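Local structure of aerobactin synthase IucC (Klebsiella pneumoniae, 6CN7) at residues A[67-72]-A[80-85]; A[301-306]-A[461-466]; A[419-424]-A[440-445]. The protein probably catalyses the ATP-dependent attachment of a second N-acetyl-N-hydroxylysine to citryl-N-acetyl-N-hydroxylysine, the last step in making the iron-chelating siderophore aerobactin. The protein carries 5 engineered substitutions. All coordinates share one frame; numbering follows the deposited sequence.

Contact 1: residues A[67-72]-A[80-85]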
loop_
_atom_site.group_PDB
_atom_site.type_symbol
_atom_site.label_atom_id
_atom_site.label_comp_id
_atom_site.label_asym_id
_atom_site.label_seq_id
_atom_site.Cartn_x
_atom_site.Cartn_y
_atom_site.Cartn_z
ATOM N N LEU A 67 16.609 31.139 -16.252
ATOM C CA LEU A 67 15.174 31.203 -16.001
ATOM C C LEU A 67 14.843 32.267 -14.963
ATOM O O LEU A 67 15.464 32.331 -13.898
ATOM C CB LEU A 67 14.659 29.837 -15.541
ATOM C CG LEU A 67 14.455 28.794 -16.641
ATOM C CD1 LEU A 67 14.203 27.428 -16.030
ATOM C CD2 LEU A 67 13.301 29.183 -17.557
ATOM N N ARG A 68 13.850 33.097 -15.281
ATOM C CA ARG A 68 13.352 34.126 -14.381
ATOM C C ARG A 68 11.833 34.152 -14.438
ATOM O O ARG A 68 11.246 34.102 -15.523
ATOM C CB ARG A 68 13.882 35.515 -14.753
ATOM C CG ARG A 68 15.376 35.679 -14.635
ATOM C CD ARG A 68 15.816 35.724 -13.185
ATOM N NE ARG A 68 17.239 36.032 -13.074
ATOM C CZ ARG A 68 18.211 35.126 -13.124
ATOM N NH1 ARG A 68 17.926 33.840 -13.282
ATOM N NH2 ARG A 68 19.475 35.510 -13.018
ATOM N N CYS A 69 11.201 34.228 -13.265
ATOM C CA CYS A 69 9.766 34.497 -13.148
ATOM C C CYS A 69 9.626 35.689 -12.204
ATOM O O CYS A 69 9.283 35.530 -11.032
ATOM C CB CYS A 69 8.998 33.283 -12.641
ATOM S SG CYS A 69 7.201 33.453 -12.770
ATOM N N ALA A 70 9.898 36.883 -12.727
ATOM C CA ALA A 70 9.894 38.095 -11.917
ATOM C C ALA A 70 10.942 37.940 -10.818
ATOM O O ALA A 70 12.145 37.937 -11.110
ATOM C CB ALA A 70 8.492 38.357 -11.354
ATOM N N ASP A 71 10.503 37.808 -9.564
ATOM C CA ASP A 71 11.380 37.469 -8.455
ATOM C C ASP A 71 10.903 36.242 -7.688
ATOM O O ASP A 71 11.531 35.877 -6.688
ATOM C CB ASP A 71 11.511 38.664 -7.492
ATOM C CG ASP A 71 12.512 39.700 -7.986
ATOM O OD1 ASP A 71 13.406 39.319 -8.769
ATOM O OD2 ASP A 71 12.415 40.886 -7.599
ATOM N N GLU A 72 9.819 35.599 -8.117
ATOM C CA GLU A 72 9.430 34.337 -7.511
ATOM C C GLU A 72 10.585 33.342 -7.613
ATOM O O GLU A 72 11.319 33.344 -8.609
ATOM C CB GLU A 72 8.189 33.764 -8.200
ATOM C CG GLU A 72 6.933 34.592 -8.021
ATOM C CD GLU A 72 5.686 33.734 -7.973
ATOM O OE1 GLU A 72 4.913 33.757 -8.956
ATOM O OE2 GLU A 72 5.500 33.030 -6.956
ATOM N N LEU A 80 3.507 24.494 -12.292
ATOM C CA LEU A 80 2.339 23.625 -12.384
ATOM C C LEU A 80 1.075 24.362 -11.958
ATOM O O LEU A 80 0.027 24.232 -12.601
ATOM C CB LEU A 80 2.552 22.375 -11.530
ATOM C CG LEU A 80 1.420 21.342 -11.517
ATOM C CD1 LEU A 80 1.087 20.863 -12.923
ATOM C CD2 LEU A 80 1.793 20.161 -10.631
ATOM N N MET A 81 1.152 25.147 -10.880
ATOM C CA MET A 81 -0.004 25.932 -10.459
ATOM C C MET A 81 -0.375 26.981 -11.499
ATOM O O MET A 81 -1.560 27.278 -11.685
ATOM C CB MET A 81 0.273 26.596 -9.107
ATOM C CG MET A 81 0.488 25.613 -7.962
ATOM S SD MET A 81 -0.885 24.463 -7.741
ATOM C CE MET A 81 -2.216 25.577 -7.302
ATOM N N GLN A 82 0.614 27.545 -12.193
ATOM C CA GLN A 82 0.326 28.500 -13.256
ATOM C C GLN A 82 -0.321 27.839 -14.465
ATOM O O GLN A 82 -0.948 28.532 -15.271
ATOM C CB GLN A 82 1.610 29.212 -13.686
ATOM C CG GLN A 82 2.257 30.046 -12.591
ATOM C CD GLN A 82 3.646 30.519 -12.968
ATOM O OE1 GLN A 82 4.195 30.116 -13.993
ATOM N NE2 GLN A 82 4.224 31.380 -12.140
ATOM N N LEU A 83 -0.184 26.524 -14.614
ATOM C CA LEU A 83 -0.762 25.818 -15.751
ATOM C C LEU A 83 -2.191 25.351 -15.510
ATOM O O LEU A 83 -2.846 24.913 -16.462
ATOM C CB LEU A 83 0.094 24.602 -16.115
ATOM C CG LEU A 83 1.512 24.881 -16.610
ATOM C CD1 LEU A 83 2.284 23.580 -16.759
ATOM C CD2 LEU A 83 1.486 25.637 -17.926
ATOM N N LYS A 84 -2.686 25.419 -14.274
ATOM C CA LYS A 84 -4.048 24.970 -13.993
ATOM C C LYS A 84 -5.081 25.648 -14.882
ATOM O O LYS A 84 -5.938 24.942 -15.441
ATOM C CB LYS A 84 -4.367 25.188 -12.507
ATOM C CG LYS A 84 -5.728 24.665 -12.076
ATOM C CD LYS A 84 -5.935 24.876 -10.586
ATOM C CE LYS A 84 -7.320 24.449 -10.133
ATOM N NZ LYS A 84 -7.482 24.658 -8.668
ATOM N N PRO A 85 -5.062 26.971 -15.074
ATOM C CA PRO A 85 -6.018 27.564 -16.025
ATOM C C PRO A 85 -5.714 27.197 -17.464
ATOM O O PRO A 85 -6.638 26.978 -18.257
ATOM C CB PRO A 85 -5.870 29.076 -15.785
ATOM C CG PRO A 85 -5.048 29.217 -14.535
ATOM C CD PRO A 85 -4.206 27.993 -14.454
#
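Two torsions set up the meeting of Cys-69 and Gln-82: SG of Cys-69 stands opposite its own backbone N (chi1 -169°), and CG of Gln-82 lies opposite its carbonyl carbon (chi1 -63°), after which the chain runs extended to the amide. The motif is a type II' beta turn, Cys-69 to Glu-72, facing the side of helix 76-87. NE2 of Gln-82 reaches SG of Cys-69 at 3.7 Å, a weak N-H...S hydrogen bond that is nearly straight (161°). The other end of the amide has a stronger partner: OE1 of Gln-82 accepts a hydrogen bond from the indole NE1 of Trp-48 on strand 46-54. That bond to the oxygen is consistent with an amide turned to put NE2 toward the sulfur. Strand 46-54 also supplies apolar neighbours, Ala-46 touching both Cys-69 and Gln-82. The turn itself is closed by a weak bond from Glu-72 N to Cys-69 O, 3.0 Å. Glu-72 sends its bent side chain in from the direction opposite to Gln-82, its carboxylate plane turned well away from that of the amide, and OE1 of Glu-72 stops 4.0 Å from NE2 of Gln-82.

Contact 2: residues A[301-306]-A[461-466]; sequences SRWLQQ and SLPQEV
Trp-303 of helix 291-310 lays one face of its indole against Leu-462, and the conformations of both side chains make this possible. In Trp-303 CG is trans to the backbone N (chi1 -175°), which carries the indole out from the helix toward residues 461-463, with the ring plane turned steeply about the CB-CG bond. Leu-462 has the same kind of first torsion (chi1 -174°), and its second turns CD1 onto the ring, so that the two side chains cross at about a right angle. The contact is a CH-pi interaction: CD1 of Leu-462 is 3.9 Å from the centroid of the six-membered ring of Trp-303, only 19° off the ring normal. It is offset toward the rim, over CD2 and CE3 of Trp-303, 3.7 Å from CD2.

The pyrrole side of the indole meets the chain just before Leu-462. CB of Ser-461 lies at the ring edge, in its plane, 3.4 Å from NE1 of Trp-303, while OG of Ser-461 is turned beside its own backbone N and away from the indole. Obliquely to the ring comes CD of Pro-463, 4.1 Å from CD1 of Trp-303. Leu-462 also touches Leu-451 of strand 449-452, so it packs against both that strand and the indole.

Pro-463 occupies the N-cap position of the short helix 464-467, and its O receives the N-H of Val-466 at 3.0 Å. The arrangement is thus a helix-to-loop joint between the IucA/IucC-family and FhuF-like ranges of the sequence: an indole from a long helix, with a leucine in CH-pi contact on its face, packed on the loop that leads into a short helix.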
loop_
_atom_site.group_PDB
_atom_site.type_symbol
_atom_site.label_atom_id
_atom_site.label_comp_id
_atom_site.label_asym_id
_atom_site.label_seq_id
_atom_site.Cartn_x
_atom_site.Cartn_y
_atom_site.Cartn_z
ATOM N N SER A 301 7.062 -12.912 -31.922
ATOM C CA SER A 301 8.520 -12.936 -31.899
ATOM C C SER A 301 9.058 -14.002 -32.844
ATOM O O SER A 301 9.988 -13.749 -33.620
ATOM C CB SER A 301 9.017 -13.186 -30.475
ATOM O OG SER A 301 8.522 -12.207 -29.577
ATOM N N ARG A 302 8.482 -15.206 -32.792
ATOM C CA ARG A 302 8.939 -16.284 -33.661
ATOM C C ARG A 302 8.843 -15.895 -35.128
ATOM O O ARG A 302 9.669 -16.326 -35.940
ATOM C CB ARG A 302 8.126 -17.551 -33.394
ATOM N N TRP A 303 7.850 -15.081 -35.489
ATOM C CA TRP A 303 7.689 -14.678 -36.880
ATOM C C TRP A 303 8.718 -13.623 -37.269
ATOM O O TRP A 303 9.351 -13.725 -38.327
ATOM C CB TRP A 303 6.271 -14.160 -37.120
ATOM C CG TRP A 303 5.994 -13.847 -38.558
ATOM C CD1 TRP A 303 5.691 -14.736 -39.544
ATOM C CD2 TRP A 303 5.997 -12.552 -39.172
ATOM N NE1 TRP A 303 5.507 -14.078 -40.735
ATOM C CE2 TRP A 303 5.688 -12.736 -40.532
ATOM C CE3 TRP A 303 6.231 -11.256 -38.702
ATOM C CZ2 TRP A 303 5.606 -11.673 -41.430
ATOM C CZ3 TRP A 303 6.149 -10.201 -39.595
ATOM C CH2 TRP A 303 5.840 -10.417 -40.943
ATOM N N LEU A 304 8.905 -12.607 -36.423
ATOM C CA LEU A 304 9.880 -11.566 -36.729
ATOM C C LEU A 304 11.298 -12.122 -36.740
ATOM O O LEU A 304 12.134 -11.686 -37.541
ATOM C CB LEU A 304 9.763 -10.424 -35.720
ATOM C CG LEU A 304 8.523 -9.539 -35.854
ATOM C CD1 LEU A 304 8.440 -8.585 -34.676
ATOM C CD2 LEU A 304 8.535 -8.767 -37.170
ATOM N N GLN A 305 11.590 -13.079 -35.859
ATOM C CA GLN A 305 12.901 -13.718 -35.880
ATOM C C GLN A 305 13.157 -14.394 -37.220
ATOM O O GLN A 305 14.263 -14.308 -37.767
ATOM C CB GLN A 305 13.010 -14.723 -34.731
ATOM C CG GLN A 305 13.132 -14.065 -33.364
ATOM C CD GLN A 305 13.038 -15.054 -32.218
ATOM O OE1 GLN A 305 12.349 -16.069 -32.311
ATOM N NE2 GLN A 305 13.735 -14.760 -31.126
ATOM N N GLN A 306 12.145 -15.066 -37.769
ATOM C CA GLN A 306 12.296 -15.692 -39.080
ATOM C C GLN A 306 12.482 -14.656 -40.181
ATOM O O GLN A 306 13.216 -14.901 -41.145
ATOM C CB GLN A 306 11.084 -16.574 -39.381
ATOM N N SER A 461 2.515 -14.432 -44.608
ATOM C CA SER A 461 3.126 -15.397 -43.703
ATOM C C SER A 461 2.731 -15.180 -42.248
ATOM O O SER A 461 3.026 -16.040 -41.410
ATOM C CB SER A 461 4.649 -15.331 -43.830
ATOM O OG SER A 461 5.058 -15.513 -45.175
ATOM N N LEU A 462 2.085 -14.066 -41.929
ATOM C CA LEU A 462 1.782 -13.735 -40.542
ATOM C C LEU A 462 0.622 -14.593 -40.040
ATOM O O LEU A 462 -0.409 -14.681 -40.712
ATOM C CB LEU A 462 1.435 -12.252 -40.425
ATOM C CG LEU A 462 1.232 -11.668 -39.025
ATOM C CD1 LEU A 462 2.505 -11.761 -38.201
ATOM C CD2 LEU A 462 0.775 -10.222 -39.128
ATOM N N PRO A 463 0.749 -15.244 -38.881
ATOM C CA PRO A 463 -0.370 -16.046 -38.368
ATOM C C PRO A 463 -1.587 -15.188 -38.054
ATOM O O PRO A 463 -1.468 -14.054 -37.583
ATOM C CB PRO A 463 0.204 -16.691 -37.100
ATOM C CG PRO A 463 1.672 -16.666 -37.289
ATOM C CD PRO A 463 1.962 -15.424 -38.063
ATOM N N GLN A 464 -2.771 -15.750 -38.315
ATOM C CA GLN A 464 -4.012 -15.070 -37.955
ATOM C C GLN A 464 -4.030 -14.709 -36.475
ATOM O O GLN A 464 -4.557 -13.658 -36.090
ATOM C CB GLN A 464 -5.213 -15.953 -38.295
ATOM C CG GLN A 464 -5.340 -16.304 -39.773
ATOM C CD GLN A 464 -5.504 -15.087 -40.667
ATOM O OE1 GLN A 464 -5.049 -15.084 -41.811
ATOM N NE2 GLN A 464 -6.163 -14.050 -40.157
ATOM N N GLU A 465 -3.459 -15.572 -35.631
ATOM C CA GLU A 465 -3.452 -15.320 -34.194
ATOM C C GLU A 465 -2.862 -13.956 -33.864
ATOM O O GLU A 465 -3.275 -13.322 -32.887
ATOM C CB GLU A 465 -2.671 -16.420 -33.473
ATOM N N VAL A 466 -1.905 -13.489 -34.661
ATOM C CA VAL A 466 -1.316 -12.172 -34.444
ATOM C C VAL A 466 -2.129 -11.085 -35.134
ATOM O O VAL A 466 -2.315 -10.000 -34.580
ATOM C CB VAL A 466 0.151 -12.169 -34.919
ATOM C CG1 VAL A 466 0.790 -10.800 -34.697
ATOM C CG2 VAL A 466 0.942 -13.249 -34.192
#

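Contact 3: residues A[419-424]-A[440-445]; sequences VALIAH and VLLKDF
CD2 of Leu-421 approaches the Phe-445 ring obliquely, 4.1 Å from CD2 of Phe-445, while one face of the same ring has Lys-443 O 3.8 Å above its plane, offset toward the rim. The contact joins two different sheets in the FhuF-like region: strand 419-421 pairs antiparallel with strand 449-452, whereas strand 436-442 forms a beta hairpin with strand 428-433. No hydrogen bond links the two segments, and the join is made by three buried apolar side chains. Phe-445 has an almost eclipsed first torsion (chi1 7°), an unusual setting that turns the ring back over the preceding residues, so that one face lies against O of Lys-443. Next to it, Asp-444 forms a salt bridge with Arg-354, a polar tie on the same loop. Leu-421 points toward residues 440-445 and divides its two methyls between two partners, one for Phe-445 and one for Leu-442. Helix 395-417 adds to this core through Leu-413, which also touches Leu-421. The side chains of Leu-421 and Leu-442 cross at about a right angle, methyl to methyl, with CD1 of Leu-421 4.1 Å from CD1 of Leu-442.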
loop_
_atom_site.group_PDB
_atom_site.type_symbol
_atom_site.label_atom_id
_atom_site.label_comp_id
_atom_site.label_asym_id
_atom_site.label_seq_id
_atom_site.Cartn_x
_atom_site.Cartn_y
_atom_site.Cartn_z
ATOM N N VAL A 419 5.024 -3.617 -41.468
ATOM C CA VAL A 419 5.049 -3.827 -40.024
ATOM C C VAL A 419 5.732 -2.633 -39.378
ATOM O O VAL A 419 6.811 -2.219 -39.815
ATOM C CB VAL A 419 5.779 -5.134 -39.656
ATOM C CG1 VAL A 419 5.875 -5.291 -38.142
ATOM C CG2 VAL A 419 5.075 -6.333 -40.274
ATOM N N ALA A 420 5.110 -2.086 -38.334
ATOM C CA ALA A 420 5.659 -0.958 -37.595
ATOM C C ALA A 420 5.983 -1.376 -36.169
ATOM O O ALA A 420 5.223 -2.120 -35.542
ATOM C CB ALA A 420 4.682 0.222 -37.579
ATOM N N LEU A 421 7.117 -0.892 -35.663
ATOM C CA LEU A 421 7.566 -1.175 -34.306
ATOM C C LEU A 421 7.863 0.141 -33.601
ATOM O O LEU A 421 8.508 1.023 -34.177
ATOM C CB LEU A 421 8.818 -2.061 -34.307
ATOM C CG LEU A 421 8.707 -3.446 -34.946
ATOM C CD1 LEU A 421 10.076 -4.107 -35.006
ATOM C CD2 LEU A 421 7.728 -4.320 -34.181
ATOM N N ILE A 422 7.391 0.272 -32.358
ATOM C CA ILE A 422 7.706 1.457 -31.567
ATOM C C ILE A 422 9.214 1.546 -31.389
ATOM O O ILE A 422 9.870 0.571 -31.000
ATOM C CB ILE A 422 6.978 1.408 -30.216
ATOM N N ALA A 423 9.777 2.727 -31.671
ATOM C CA ALA A 423 11.227 2.917 -31.747
ATOM C C ALA A 423 11.640 4.072 -30.829
ATOM O O ALA A 423 12.118 5.111 -31.288
ATOM C CB ALA A 423 11.660 3.173 -33.191
ATOM N N HIS A 424 11.462 3.881 -29.526
ATOM C CA HIS A 424 11.830 4.882 -28.534
ATOM C C HIS A 424 13.232 4.606 -27.998
ATOM O O HIS A 424 13.830 3.558 -28.247
ATOM C CB HIS A 424 10.813 4.905 -27.389
ATOM N N VAL A 440 21.715 -3.438 -33.576
ATOM C CA VAL A 440 20.594 -3.055 -32.728
ATOM C C VAL A 440 19.908 -4.311 -32.212
ATOM O O VAL A 440 19.879 -5.351 -32.880
ATOM C CB VAL A 440 19.598 -2.147 -33.481
ATOM C CG1 VAL A 440 18.830 -2.928 -34.546
ATOM C CG2 VAL A 440 18.648 -1.480 -32.506
ATOM N N LEU A 441 19.365 -4.218 -30.999
ATOM C CA LEU A 441 18.591 -5.290 -30.387
ATOM C C LEU A 441 17.205 -4.753 -30.066
ATOM O O LEU A 441 17.073 -3.744 -29.365
ATOM C CB LEU A 441 19.268 -5.812 -29.116
ATOM C CG LEU A 441 20.464 -6.756 -29.277
ATOM C CD1 LEU A 441 21.677 -6.036 -29.835
ATOM C CD2 LEU A 441 20.798 -7.399 -27.948
ATOM N N LEU A 442 16.179 -5.420 -30.585
ATOM C CA LEU A 442 14.794 -5.032 -30.369
ATOM C C LEU A 442 14.119 -6.062 -29.475
ATOM O O LEU A 442 14.390 -7.262 -29.585
ATOM C CB LEU A 442 14.051 -4.915 -31.700
ATOM C CG LEU A 442 14.781 -4.090 -32.764
ATOM C CD1 LEU A 442 14.085 -4.218 -34.104
ATOM C CD2 LEU A 442 14.884 -2.633 -32.344
ATOM N N LYS A 443 13.245 -5.587 -28.585
ATOM C CA LYS A 443 12.654 -6.457 -27.573
ATOM C C LYS A 443 11.160 -6.257 -27.350
ATOM O O LYS A 443 10.494 -7.215 -26.946
ATOM C CB LYS A 443 13.380 -6.271 -26.233
ATOM C CG LYS A 443 13.483 -4.819 -25.772
ATOM C CD LYS A 443 14.296 -4.683 -24.489
ATOM C CE LYS A 443 15.768 -5.001 -24.717
ATOM N NZ LYS A 443 16.614 -4.690 -23.530
ATOM N N ASP A 444 10.601 -5.074 -27.595
ATOM C CA ASP A 444 9.212 -4.778 -27.255
ATOM C C ASP A 444 8.337 -4.838 -28.503
ATOM O O ASP A 444 8.401 -3.957 -29.367
ATOM C CB ASP A 444 9.103 -3.417 -26.572
ATOM C CG ASP A 444 9.561 -3.462 -25.126
ATOM O OD1 ASP A 444 9.153 -4.396 -24.410
ATOM O OD2 ASP A 444 10.339 -2.580 -24.703
ATOM N N PHE A 445 7.531 -5.893 -28.590
ATOM C CA PHE A 445 6.424 -5.981 -29.528
ATOM C C PHE A 445 5.288 -6.709 -28.833
ATOM O O PHE A 445 5.512 -7.629 -28.041
ATOM C CB PHE A 445 6.814 -6.709 -30.814
ATOM C CG PHE A 445 8.183 -7.303 -30.764
ATOM C CD1 PHE A 445 8.372 -8.586 -30.282
ATOM C CD2 PHE A 445 9.283 -6.568 -31.175
ATOM C CE1 PHE A 445 9.634 -9.139 -30.221
ATOM C CE2 PHE A 445 10.553 -7.106 -31.119
ATOM C CZ PHE A 445 10.734 -8.395 -30.639
#

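Contacts 2 and 3 are neighbours, their centres 15 Å apart, and helix 291-310 connects them. One side of that helix presents Trp-303 to residues 461-463, while Ser-301 and Leu-304 pack on Phe-445: OG of Ser-301 is 3.3 Å from CE1 of Phe-445. Trp-303 itself also bridges the two, its CZ3 lying 4.1 Å from CG2 of Val-419. In sequence, both segments of contact 3 fall between those of contact 2. Contact 1 stands apart near the N-terminus, its centre about 51 Å from that of contact 2, on the opposite side of the chain's centre, and about 38 Å from that of contact 3, with no touch to either.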